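Local coordinates for protein chromatin structure-remodeling complex subunit RSC2 (Saccharomyces cerevisiae, PDB 4BB7) that serves, through its BAH domain, as a histone H3-binding subunit of the RSC complex, which remodels chromatin in transcription regulation and nucleosome positioning, at residues Pro70-Lys83 / Phe168-Pro180. Sequence-based numbering, arbitrary orientation.
Sequences PEQTVHRVDRLFYK and FFKYPSPIRHLLP
Phe-81 and Tyr-171 pair their backbones in an antiparallel hydrogen-bonded pair, Phe-81 N to Tyr-171 O at 2.9 Å and Tyr-171 N to Phe-81 O at 2.6 Å. Beside this bridge, Lys-170 lays its bent chain over one face of the Tyr-82 ring, and NZ makes a cation-pi contact, 4.5 Å from the centroid; NZ also bonds Gly-218 O. Phe-168 CB meets the edge of the same ring, 3.5 Å from Tyr-82 CE1. A leucine in place of Tyr-82 would probably leave the Lys-170 ammonium without its aromatic face and Glu-129 without its hydroxyl partner. Farther along, His-75 NE2 and Ser-173 OG share a nearly straight hydrogen bond of 2.9 Å (170°). Ser-173 OG, anti to its own nitrogen (chi1 175°), also accepts from Ile-175 N, closing an ST turn. Phe-81 CZ lies over the centre of one face of the His-75 ring, and Pro-70 CB covers a face of the Phe-81 ring. The margins are looser: Arg-176 CB and Leu-179 CD2 meet Val-77 CG2 at 4.1 and 4.2 Å, exposed Pro-174 lies against Glu-71, and a water links Lys-83 N to Phe-169 O. Strand 166-172 pairs antiparallel with 80-82 and 248-250 and parallel with 230-231, while strand 206-207 runs parallel to 75-76, its Val-206 touching Ile-175.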
loop_
_atom_site.group_PDB
_atom_site.type_symbol
_atom_site.label_atom_id
_atom_site.label_comp_id
_atom_site.label_asym_id
_atom_site.label_seq_id
_atom_site.Cartn_x
_atom_site.Cartn_y
_atom_site.Cartn_z
ATOM N N PRO A 70 1.950 -23.295 10.268
ATOM C CA PRO A 70 0.793 -23.975 10.864
ATOM C C PRO A 70 0.229 -23.245 12.085
ATOM O O PRO A 70 -0.980 -23.011 12.162
ATOM C CB PRO A 70 1.368 -25.330 11.282
ATOM C CG PRO A 70 2.495 -25.565 10.325
ATOM C CD PRO A 70 3.089 -24.211 10.065
ATOM N N GLU A 71 1.096 -22.890 13.026
ATOM C CA GLU A 71 0.661 -22.233 14.257
ATOM C C GLU A 71 -0.076 -20.928 13.978
ATOM O O GLU A 71 -0.728 -20.374 14.862
ATOM C CB GLU A 71 1.853 -21.963 15.174
ATOM C CG GLU A 71 2.923 -21.069 14.561
ATOM C CD GLU A 71 4.046 -21.853 13.892
ATOM O OE1 GLU A 71 3.823 -23.021 13.503
ATOM O OE2 GLU A 71 5.161 -21.298 13.763
ATOM N N GLN A 72 0.027 -20.442 12.747
ATOM C CA GLN A 72 -0.569 -19.163 12.383
ATOM C C GLN A 72 -1.925 -19.311 11.696
ATOM O O GLN A 72 -2.535 -18.318 11.300
ATOM C CB GLN A 72 0.389 -18.362 11.497
ATOM C CG GLN A 72 1.632 -17.861 12.223
ATOM C CD GLN A 72 2.681 -17.303 11.282
ATOM O OE1 GLN A 72 2.816 -17.752 10.139
ATOM N NE2 GLN A 72 3.432 -16.318 11.757
ATOM N N THR A 73 -2.400 -20.545 11.561
ATOM C CA THR A 73 -3.668 -20.790 10.873
ATOM C C THR A 73 -4.753 -21.356 11.787
ATOM O O THR A 73 -4.489 -21.797 12.908
ATOM C CB THR A 73 -3.497 -21.751 9.678
ATOM O OG1 THR A 73 -2.907 -22.977 10.131
ATOM C CG2 THR A 73 -2.619 -21.132 8.601
ATOM N N VAL A 74 -5.982 -21.332 11.290
ATOM C CA VAL A 74 -7.093 -21.987 11.956
ATOM C C VAL A 74 -7.349 -23.321 11.260
ATOM O O VAL A 74 -7.574 -23.364 10.047
ATOM C CB VAL A 74 -8.364 -21.122 11.898
ATOM C CG1 VAL A 74 -9.539 -21.863 12.506
ATOM C CG2 VAL A 74 -8.130 -19.797 12.613
ATOM N N HIS A 75 -7.306 -24.407 12.027
ATOM C CA HIS A 75 -7.461 -25.743 11.460
ATOM C C HIS A 75 -7.934 -26.770 12.484
ATOM O O HIS A 75 -7.777 -26.586 13.695
ATOM C CB HIS A 75 -6.136 -26.209 10.857
ATOM C CG HIS A 75 -4.998 -26.191 11.828
ATOM N ND1 HIS A 75 -4.188 -25.090 12.002
ATOM C CD2 HIS A 75 -4.546 -27.132 12.688
ATOM C CE1 HIS A 75 -3.278 -25.357 12.921
ATOM N NE2 HIS A 75 -3.473 -26.590 13.353
ATOM N N ARG A 76 -8.509 -27.857 11.978
ATOM C CA ARG A 76 -8.924 -28.980 12.811
ATOM C C ARG A 76 -7.771 -29.436 13.693
ATOM O O ARG A 76 -6.630 -29.548 13.245
ATOM C CB ARG A 76 -9.416 -30.139 11.938
ATOM C CG ARG A 76 -10.684 -29.825 11.156
ATOM C CD ARG A 76 -10.952 -30.841 10.053
ATOM N NE ARG A 76 -10.873 -32.221 10.525
ATOM C CZ ARG A 76 -11.458 -33.252 9.922
ATOM N NH1 ARG A 76 -12.179 -33.067 8.824
ATOM N NH2 ARG A 76 -11.327 -34.471 10.421
ATOM N N VAL A 77 -8.077 -29.700 14.956
ATOM C CA VAL A 77 -7.059 -30.056 15.933
ATOM C C VAL A 77 -6.275 -31.298 15.511
ATOM O O VAL A 77 -5.153 -31.523 15.971
ATOM C CB VAL A 77 -7.692 -30.299 17.311
ATOM C CG1 VAL A 77 -8.548 -31.558 17.281
ATOM C CG2 VAL A 77 -6.622 -30.403 18.376
ATOM N N ASP A 78 -6.863 -32.105 14.634
ATOM C CA ASP A 78 -6.218 -33.345 14.221
ATOM C C ASP A 78 -5.505 -33.213 12.877
ATOM O O ASP A 78 -5.156 -34.220 12.256
ATOM C CB ASP A 78 -7.221 -34.504 14.190
ATOM C CG ASP A 78 -8.318 -34.302 13.167
ATOM O OD1 ASP A 78 -8.791 -33.155 13.015
ATOM O OD2 ASP A 78 -8.707 -35.292 12.509
ATOM N N ARG A 79 -5.285 -31.976 12.433
ATOM C CA ARG A 79 -4.564 -31.754 11.184
ATOM C C ARG A 79 -3.069 -32.053 11.323
ATOM O O ARG A 79 -2.451 -31.748 12.345
ATOM C CB ARG A 79 -4.784 -30.332 10.656
ATOM C CG ARG A 79 -4.183 -30.109 9.272
ATOM C CD ARG A 79 -4.822 -28.941 8.529
ATOM N NE ARG A 79 -4.258 -28.778 7.189
ATOM C CZ ARG A 79 -4.885 -29.101 6.061
ATOM N NH1 ARG A 79 -6.115 -29.599 6.098
ATOM N NH2 ARG A 79 -4.285 -28.922 4.892
ATOM N N LEU A 80 -2.496 -32.660 10.290
ATOM C CA LEU A 80 -1.075 -32.983 10.276
ATOM C C LEU A 80 -0.324 -32.044 9.338
ATOM O O LEU A 80 -0.912 -31.473 8.417
ATOM C CB LEU A 80 -0.862 -34.432 9.842
ATOM C CG LEU A 80 -1.443 -35.487 10.780
ATOM C CD1 LEU A 80 -1.342 -36.877 10.166
ATOM C CD2 LEU A 80 -0.743 -35.426 12.131
ATOM N N PHE A 81 0.975 -31.892 9.574
ATOM C CA PHE A 81 1.799 -30.976 8.794
ATOM C C PHE A 81 3.171 -31.572 8.535
ATOM O O PHE A 81 3.672 -32.358 9.333
ATOM C CB PHE A 81 1.973 -29.647 9.534
ATOM C CG PHE A 81 0.686 -28.934 9.823
ATOM C CD1 PHE A 81 0.105 -28.111 8.871
ATOM C CD2 PHE A 81 0.063 -29.076 11.051
ATOM C CE1 PHE A 81 -1.077 -27.450 9.135
ATOM C CE2 PHE A 81 -1.120 -28.414 11.324
ATOM C CZ PHE A 81 -1.692 -27.598 10.365
ATOM N N TYR A 82 3.783 -31.192 7.420
ATOM C CA TYR A 82 5.155 -31.596 7.150
ATOM C C TYR A 82 6.095 -30.774 8.017
ATOM O O TYR A 82 5.722 -29.708 8.511
ATOM C CB TYR A 82 5.502 -31.398 5.673
ATOM C CG TYR A 82 4.578 -32.137 4.734
ATOM C CD1 TYR A 82 4.725 -33.501 4.514
ATOM C CD2 TYR A 82 3.553 -31.473 4.074
ATOM C CE1 TYR A 82 3.878 -34.183 3.658
ATOM C CE2 TYR A 82 2.702 -32.144 3.216
ATOM C CZ TYR A 82 2.869 -33.497 3.012
ATOM O OH TYR A 82 2.019 -34.164 2.164
ATOM N N LYS A 83 7.305 -31.278 8.222
ATOM C CA LYS A 83 8.333 -30.485 8.873
ATOM C C LYS A 83 8.675 -29.320 7.955
ATOM O O LYS A 83 9.029 -29.518 6.792
ATOM C CB LYS A 83 9.577 -31.326 9.165
ATOM C CG LYS A 83 10.717 -30.538 9.788
ATOM C CD LYS A 83 11.699 -31.447 10.505
ATOM C CE LYS A 83 11.036 -32.162 11.677
ATOM N NZ LYS A 83 12.006 -32.987 12.462
ATOM N N PHE A 168 7.112 -38.974 3.521
ATOM C CA PHE A 168 7.151 -37.828 4.420
ATOM C C PHE A 168 6.604 -38.154 5.805
ATOM O O PHE A 168 5.549 -38.776 5.936
ATOM C CB PHE A 168 6.353 -36.665 3.832
ATOM C CG PHE A 168 6.913 -36.129 2.551
ATOM C CD1 PHE A 168 6.786 -36.842 1.371
ATOM C CD2 PHE A 168 7.551 -34.901 2.522
ATOM C CE1 PHE A 168 7.298 -36.350 0.190
ATOM C CE2 PHE A 168 8.062 -34.400 1.342
ATOM C CZ PHE A 168 7.935 -35.126 0.174
ATOM N N PHE A 169 7.325 -37.734 6.838
ATOM C CA PHE A 169 6.783 -37.755 8.185
ATOM C C PHE A 169 5.888 -36.540 8.334
ATOM O O PHE A 169 6.297 -35.421 8.022
ATOM C CB PHE A 169 7.896 -37.681 9.233
ATOM C CG PHE A 169 8.727 -38.928 9.338
ATOM C CD1 PHE A 169 8.300 -39.996 10.111
ATOM C CD2 PHE A 169 9.946 -39.022 8.688
ATOM C CE1 PHE A 169 9.065 -41.139 10.222
ATOM C CE2 PHE A 169 10.716 -40.162 8.794
ATOM C CZ PHE A 169 10.275 -41.223 9.563
ATOM N N LYS A 170 4.661 -36.760 8.793
ATOM C CA LYS A 170 3.761 -35.665 9.126
ATOM C C LYS A 170 3.774 -35.507 10.640
ATOM O O LYS A 170 4.054 -36.464 11.359
ATOM C CB LYS A 170 2.343 -35.956 8.630
ATOM C CG LYS A 170 2.084 -35.597 7.173
ATOM C CD LYS A 170 2.005 -34.094 6.989
ATOM C CE LYS A 170 1.262 -33.720 5.719
ATOM N NZ LYS A 170 -0.203 -33.926 5.840
ATOM N N TYR A 171 3.477 -34.303 11.121
ATOM C CA TYR A 171 3.568 -34.008 12.545
ATOM C C TYR A 171 2.287 -33.374 13.062
ATOM O O TYR A 171 1.630 -32.627 12.344
ATOM C CB TYR A 171 4.769 -33.096 12.824
ATOM C CG TYR A 171 6.081 -33.682 12.352
ATOM C CD1 TYR A 171 6.413 -33.697 11.001
ATOM C CD2 TYR A 171 6.979 -34.230 13.252
ATOM C CE1 TYR A 171 7.610 -34.241 10.562
ATOM C CE2 TYR A 171 8.179 -34.775 12.825
ATOM C CZ TYR A 171 8.489 -34.778 11.482
ATOM O OH TYR A 171 9.682 -35.321 11.063
ATOM N N PRO A 172 1.929 -33.678 14.317
ATOM C CA PRO A 172 0.716 -33.138 14.935
ATOM C C PRO A 172 0.821 -31.629 15.131
ATOM O O PRO A 172 1.923 -31.096 15.290
ATOM C CB PRO A 172 0.677 -33.842 16.292
ATOM C CG PRO A 172 2.107 -34.156 16.587
ATOM C CD PRO A 172 2.707 -34.504 15.256
ATOM N N SER A 173 -0.326 -30.957 15.122
ATOM C CA SER A 173 -0.384 -29.505 15.217
ATOM C C SER A 173 0.405 -28.970 16.401
ATOM O O SER A 173 0.329 -29.517 17.502
ATOM C CB SER A 173 -1.834 -29.038 15.325
ATOM O OG SER A 173 -1.896 -27.639 15.533
ATOM N N PRO A 174 1.159 -27.885 16.176
ATOM C CA PRO A 174 1.934 -27.225 17.227
ATOM C C PRO A 174 1.038 -26.450 18.197
ATOM O O PRO A 174 1.496 -26.084 19.276
ATOM C CB PRO A 174 2.825 -26.259 16.443
ATOM C CG PRO A 174 2.042 -25.946 15.224
ATOM C CD PRO A 174 1.306 -27.213 14.875
ATOM N N ILE A 175 -0.218 -26.212 17.822
ATOM C CA ILE A 175 -1.147 -25.494 18.697
ATOM C C ILE A 175 -2.318 -26.366 19.142
ATOM O O ILE A 175 -3.354 -25.862 19.570
ATOM C CB ILE A 175 -1.693 -24.196 18.044
ATOM C CG1 ILE A 175 -2.394 -24.500 16.717
ATOM C CG2 ILE A 175 -0.571 -23.176 17.845
ATOM C CD1 ILE A 175 -2.963 -23.270 16.038
ATOM N N ARG A 176 -2.149 -27.677 19.044
ATOM C CA ARG A 176 -3.176 -28.598 19.510
ATOM C C ARG A 176 -3.513 -28.302 20.967
ATOM O O ARG A 176 -4.645 -28.513 21.406
ATOM C CB ARG A 176 -2.705 -30.046 19.358
ATOM C CG ARG A 176 -1.338 -30.300 19.964
ATOM C CD ARG A 176 -0.929 -31.756 19.853
ATOM N NE ARG A 176 0.487 -31.930 20.161
ATOM C CZ ARG A 176 1.093 -33.109 20.261
ATOM N NH1 ARG A 176 0.403 -34.228 20.085
ATOM N NH2 ARG A 176 2.389 -33.167 20.547
ATOM N N HIS A 177 -2.528 -27.795 21.707
ATOM C CA HIS A 177 -2.696 -27.528 23.133
ATOM C C HIS A 177 -3.658 -26.381 23.406
ATOM O O HIS A 177 -3.954 -26.078 24.561
ATOM C CB HIS A 177 -1.346 -27.248 23.797
ATOM C CG HIS A 177 -0.762 -25.913 23.451
ATOM N ND1 HIS A 177 -0.457 -25.545 22.159
ATOM C CD2 HIS A 177 -0.417 -24.861 24.231
ATOM C CE1 HIS A 177 0.046 -24.323 22.157
ATOM N NE2 HIS A 177 0.082 -23.886 23.403
ATOM N N LEU A 178 -4.154 -25.749 22.347
ATOM C CA LEU A 178 -5.067 -24.623 22.498
ATOM C C LEU A 178 -6.524 -25.023 22.307
ATOM O O LEU A 178 -7.398 -24.163 22.194
ATOM C CB LEU A 178 -4.711 -23.507 21.518
ATOM C CG LEU A 178 -3.289 -22.960 21.615
ATOM C CD1 LEU A 178 -3.028 -21.983 20.481
ATOM C CD2 LEU A 178 -3.059 -22.312 22.971
ATOM N N LEU A 179 -6.789 -26.323 22.261
ATOM C CA LEU A 179 -8.164 -26.795 22.146
ATOM C C LEU A 179 -8.922 -26.525 23.439
ATOM O O LEU A 179 -8.519 -26.988 24.505
ATOM C CB LEU A 179 -8.207 -28.290 21.820
ATOM C CG LEU A 179 -9.604 -28.855 21.539
ATOM C CD1 LEU A 179 -10.226 -28.168 20.336
ATOM C CD2 LEU A 179 -9.553 -30.359 21.324
ATOM N N PRO A 180 -10.021 -25.766 23.348
ATOM C CA PRO A 180 -10.883 -25.492 24.503
ATOM C C PRO A 180 -11.268 -26.786 25.213
ATOM O O PRO A 180 -11.339 -27.840 24.578
ATOM C CB PRO A 180 -12.118 -24.859 23.866
ATOM C CG PRO A 180 -11.605 -24.219 22.618
ATOM C CD PRO A 180 -10.515 -25.124 22.118
HETATM O O HOH W 1 8.091 -33.752 6.897
#